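Local coordinates for Ice-binding protein (Flavobacteriaceae bacterium, PDB 5UYT), which probably binds to ice crystals and restrains their growth, as a bacterial antifreeze protein built from two ice-binding-like domains, at residues Thr346-Ser351 / Asp372-Thr377. Numbering follows the deposited sequence.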
ATOM      1  N   THR A 346      -5.902 -13.879 -12.011  1.00 15.99           N
ATOM      2  CA  THR A 346      -5.997 -12.443 -12.338  1.00 15.98           C
ATOM      3  C   THR A 346      -7.052 -12.221 -13.404  1.00 15.92           C
ATOM      4  O   THR A 346      -7.451 -13.161 -14.114  1.00 16.29           O
ATOM      5  CB  THR A 346      -4.654 -11.815 -12.834  1.00 15.41           C
ATOM      6  OG1 THR A 346      -4.425 -12.118 -14.219  1.00 15.87           O
ATOM      7  CG2 THR A 346      -3.414 -12.309 -12.020  1.00 15.88           C
ATOM      8  N   THR A 347      -7.431 -10.962 -13.563  1.00 15.12           N
ATOM      9  CA  THR A 347      -8.186 -10.552 -14.749  1.00 14.35           C
ATOM     10  C   THR A 347      -7.238 -10.376 -15.945  1.00 14.22           C
ATOM     11  O   THR A 347      -6.006 -10.232 -15.772  1.00 14.51           O
ATOM     12  CB  THR A 347      -8.925  -9.236 -14.505  1.00 14.74           C
ATOM     13  OG1 THR A 347      -8.009  -8.211 -14.171  1.00 14.53           O
ATOM     14  CG2 THR A 347      -9.959  -9.405 -13.332  1.00 15.20           C
ATOM     15  N   VAL A 348      -7.795 -10.365 -17.155  1.00 13.95           N
ATOM     16  CA  VAL A 348      -7.005  -9.856 -18.293  1.00 13.72           C
ATOM     17  C   VAL A 348      -6.555  -8.422 -17.987  1.00 13.91           C
ATOM     18  O   VAL A 348      -7.221  -7.691 -17.227  1.00 14.28           O
ATOM     19  CB  VAL A 348      -7.742  -9.955 -19.651  1.00 14.26           C
ATOM     20  CG1 VAL A 348      -8.124 -11.417 -19.923  1.00 14.14           C
ATOM     21  CG2 VAL A 348      -9.003  -9.052 -19.685  1.00 14.84           C
ATOM     22  N   ASN A 349      -5.402  -8.035 -18.529  1.00 14.01           N
ATOM     23  CA  ASN A 349      -4.871  -6.666 -18.369  1.00 14.59           C
ATOM     24  C   ASN A 349      -4.559  -6.313 -16.911  1.00 15.01           C
ATOM     25  O   ASN A 349      -4.389  -5.116 -16.601  1.00 15.68           O
ATOM     26  CB  ASN A 349      -5.879  -5.599 -18.870  1.00 15.53           C
ATOM     27  CG  ASN A 349      -5.959  -5.447 -20.382  1.00 16.53           C
ATOM     28  OD1 ASN A 349      -7.002  -4.937 -20.921  1.00 19.11           O
ATOM     29  ND2 ASN A 349      -4.897  -5.760 -21.069  1.00 15.92           N
ATOM     30  N   ALA A 350      -4.452  -7.312 -16.022  1.00 14.30           N
ATOM     31  CA  ALA A 350      -4.082  -6.976 -14.635  1.00 14.86           C
ATOM     32  C   ALA A 350      -2.630  -6.462 -14.613  1.00 15.17           C
ATOM     33  O   ALA A 350      -1.866  -6.694 -15.561  1.00 14.47           O
ATOM     34  CB  ALA A 350      -4.256  -8.189 -13.703  1.00 14.23           C
ATOM     35  N   SER A 351      -2.241  -5.763 -13.534  1.00 14.74           N
ATOM     36  CA  SER A 351      -0.895  -5.217 -13.493  1.00 14.36           C
ATOM     37  C   SER A 351      -0.397  -5.074 -12.083  1.00 14.95           C
ATOM     38  O   SER A 351      -1.191  -4.891 -11.142  1.00 15.75           O
ATOM     39  CB  SER A 351      -0.770  -3.864 -14.269  1.00 14.92           C
ATOM     40  OG  SER A 351      -1.626  -2.838 -13.728  1.00 14.64           O
ATOM     41  N   ASP A 372      -2.267 -18.495 -11.880  1.00 15.66           N
ATOM     42  CA  ASP A 372      -2.755 -18.319 -13.256  1.00 16.35           C
ATOM     43  C   ASP A 372      -2.697 -16.835 -13.571  1.00 15.97           C
ATOM     44  O   ASP A 372      -3.389 -16.022 -12.916  1.00 16.24           O
ATOM     45  CB  ASP A 372      -4.171 -18.847 -13.363  1.00 17.99           C
ATOM     46  CG  ASP A 372      -4.693 -18.827 -14.790  1.00 19.37           C
ATOM     47  OD1 ASP A 372      -4.308 -17.928 -15.560  1.00 18.83           O
ATOM     48  OD2 ASP A 372      -5.498 -19.723 -15.128  1.00 22.16           O
ATOM     49  N   LEU A 373      -1.810 -16.461 -14.478  1.00 14.53           N
ATOM     50  CA  LEU A 373      -1.673 -15.036 -14.873  1.00 14.47           C
ATOM     51  C   LEU A 373      -2.437 -14.873 -16.167  1.00 14.14           C
ATOM     52  O   LEU A 373      -2.102 -15.534 -17.158  1.00 14.66           O
ATOM     53  CB  LEU A 373      -0.186 -14.628 -15.040  1.00 14.86           C
ATOM     54  CG  LEU A 373       0.613 -14.832 -13.729  1.00 14.91           C
ATOM     55  CD1 LEU A 373       2.012 -14.313 -14.004  1.00 14.82           C
ATOM     56  CD2 LEU A 373      -0.018 -14.068 -12.543  1.00 15.72           C
ATOM     57  N   ASN A 374      -3.538 -14.118 -16.129  1.00 14.31           N
ATOM     58  CA  ASN A 374      -4.456 -14.034 -17.298  1.00 14.06           C
ATOM     59  C   ASN A 374      -3.869 -13.154 -18.424  1.00 13.77           C
ATOM     60  O   ASN A 374      -2.879 -12.444 -18.198  1.00 13.07           O
ATOM     61  CB  ASN A 374      -5.806 -13.486 -16.801  1.00 14.62           C
ATOM     62  CG  ASN A 374      -6.983 -14.064 -17.547  1.00 15.27           C
ATOM     63  OD1 ASN A 374      -6.850 -14.531 -18.680  1.00 15.99           O
ATOM     64  ND2 ASN A 374      -8.174 -13.994 -16.929  1.00 16.41           N
ATOM     65  N   ASP A 375      -4.463 -13.217 -19.637  1.00 13.81           N
ATOM     66  CA  ASP A 375      -3.882 -12.596 -20.848  1.00 14.13           C
ATOM     67  C   ASP A 375      -3.461 -11.142 -20.599  1.00 14.06           C
ATOM     68  O   ASP A 375      -4.228 -10.344 -20.039  1.00 14.19           O
ATOM     69  CB  ASP A 375      -4.874 -12.546 -22.014  1.00 14.99           C
ATOM     70  CG  ASP A 375      -5.513 -13.901 -22.367  1.00 16.22           C
ATOM     71  OD1 ASP A 375      -5.413 -14.894 -21.619  1.00 16.04           O
ATOM     72  OD2 ASP A 375      -6.164 -13.927 -23.445  1.00 18.18           O
ATOM     73  N   TYR A 376      -2.278 -10.792 -21.070  1.00 13.80           N
ATOM     74  CA  TYR A 376      -1.800  -9.392 -21.067  1.00 14.12           C
ATOM     75  C   TYR A 376      -1.642  -8.810 -19.665  1.00 14.64           C
ATOM     76  O   TYR A 376      -1.604  -7.593 -19.479  1.00 16.50           O
ATOM     77  CB  TYR A 376      -2.615  -8.490 -22.064  1.00 14.38           C
ATOM     78  CG  TYR A 376      -2.341  -8.936 -23.460  1.00 14.24           C
ATOM     79  CD1 TYR A 376      -1.148  -8.582 -24.075  1.00 15.30           C
ATOM     80  CD2 TYR A 376      -3.196  -9.841 -24.108  1.00 14.52           C
ATOM     81  CE1 TYR A 376      -0.840  -9.036 -25.345  1.00 15.79           C
ATOM     82  CE2 TYR A 376      -2.891 -10.320 -25.399  1.00 14.91           C
ATOM     83  CZ  TYR A 376      -1.702  -9.933 -25.979  1.00 15.09           C
ATOM     84  OH  TYR A 376      -1.371 -10.401 -27.243  1.00 16.71           O
ATOM     85  N   THR A 377      -1.458  -9.679 -18.692  1.00 14.45           N
ATOM     86  CA  THR A 377      -1.076  -9.219 -17.335  1.00 14.62           C
ATOM     87  C   THR A 377       0.392  -8.767 -17.310  1.00 15.33           C
ATOM     88  O   THR A 377       1.227  -9.359 -17.986  1.00 14.97           O
ATOM     89  CB  THR A 377      -1.350 -10.330 -16.331  1.00 14.75           C
ATOM     90  OG1 THR A 377      -2.791 -10.469 -16.244  1.00 14.92           O
ATOM     91  CG2 THR A 377      -0.739 -10.011 -14.961  1.00 15.17           C
TER
HETATM   92  O   HOH W   1      -6.256 -15.952 -14.123  1.00 19.57           O
HETATM   93  O   HOH W   2      -1.576  -5.172 -18.060  1.00 31.01           O
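Val348 lies over Asp375 and Ala350 over Thr377, with CA atoms 4.9 and 4.6 Å apart, because two type II beta turns, Thr347 to Ala350 and Asn374 to Thr377, stack in register; Asn349 N donates nearly straight to Asp375 O at 3.0 Å. At the entrance to the turns, Thr346, one residue ahead of the first, and Asn374, which opens the second, hold each other by two bonds. The hydroxyl OG1 of Thr346, placed between its own backbone N and carbonyl carbon (chi1 80°), accepts from Asn374 N at 2.9 Å and donates to the O of the following residue, Thr347, which it meets from above the carbonyl plane. Asn374 in turn sends ND2 to Thr346 O, 3.0 Å away and close to the plane of the Asn374 amide, while its OD1 takes the N-H of Asp375 within its own turn. An alanine in place of Asn374 would probably leave Thr346 O without this amide donor and Asp375 N without its side-chain acceptor, and open a gap beside Val348 CG1, which now rests 3.6 Å from Asn374 OD1. At the close of the second turn, Thr377 directs OG1 back to Asn374 O, joining Thr377 N on the same face of that carbonyl, and its CG2 lies against the Ala350 carbonyl. At either end a water bridges the coils, one from Thr346 N to Asp372 O, the other between Ala350 O and Tyr376 O. Beyond them, Thr347 OG1 is hydrogen-bonded to Gly322 N, and Asn393 ND2 to Leu373 O. Turns stacked in register on successive coils are characteristic of a beta-solenoid, here the right-handed beta-helix of the second ice-binding-like domain.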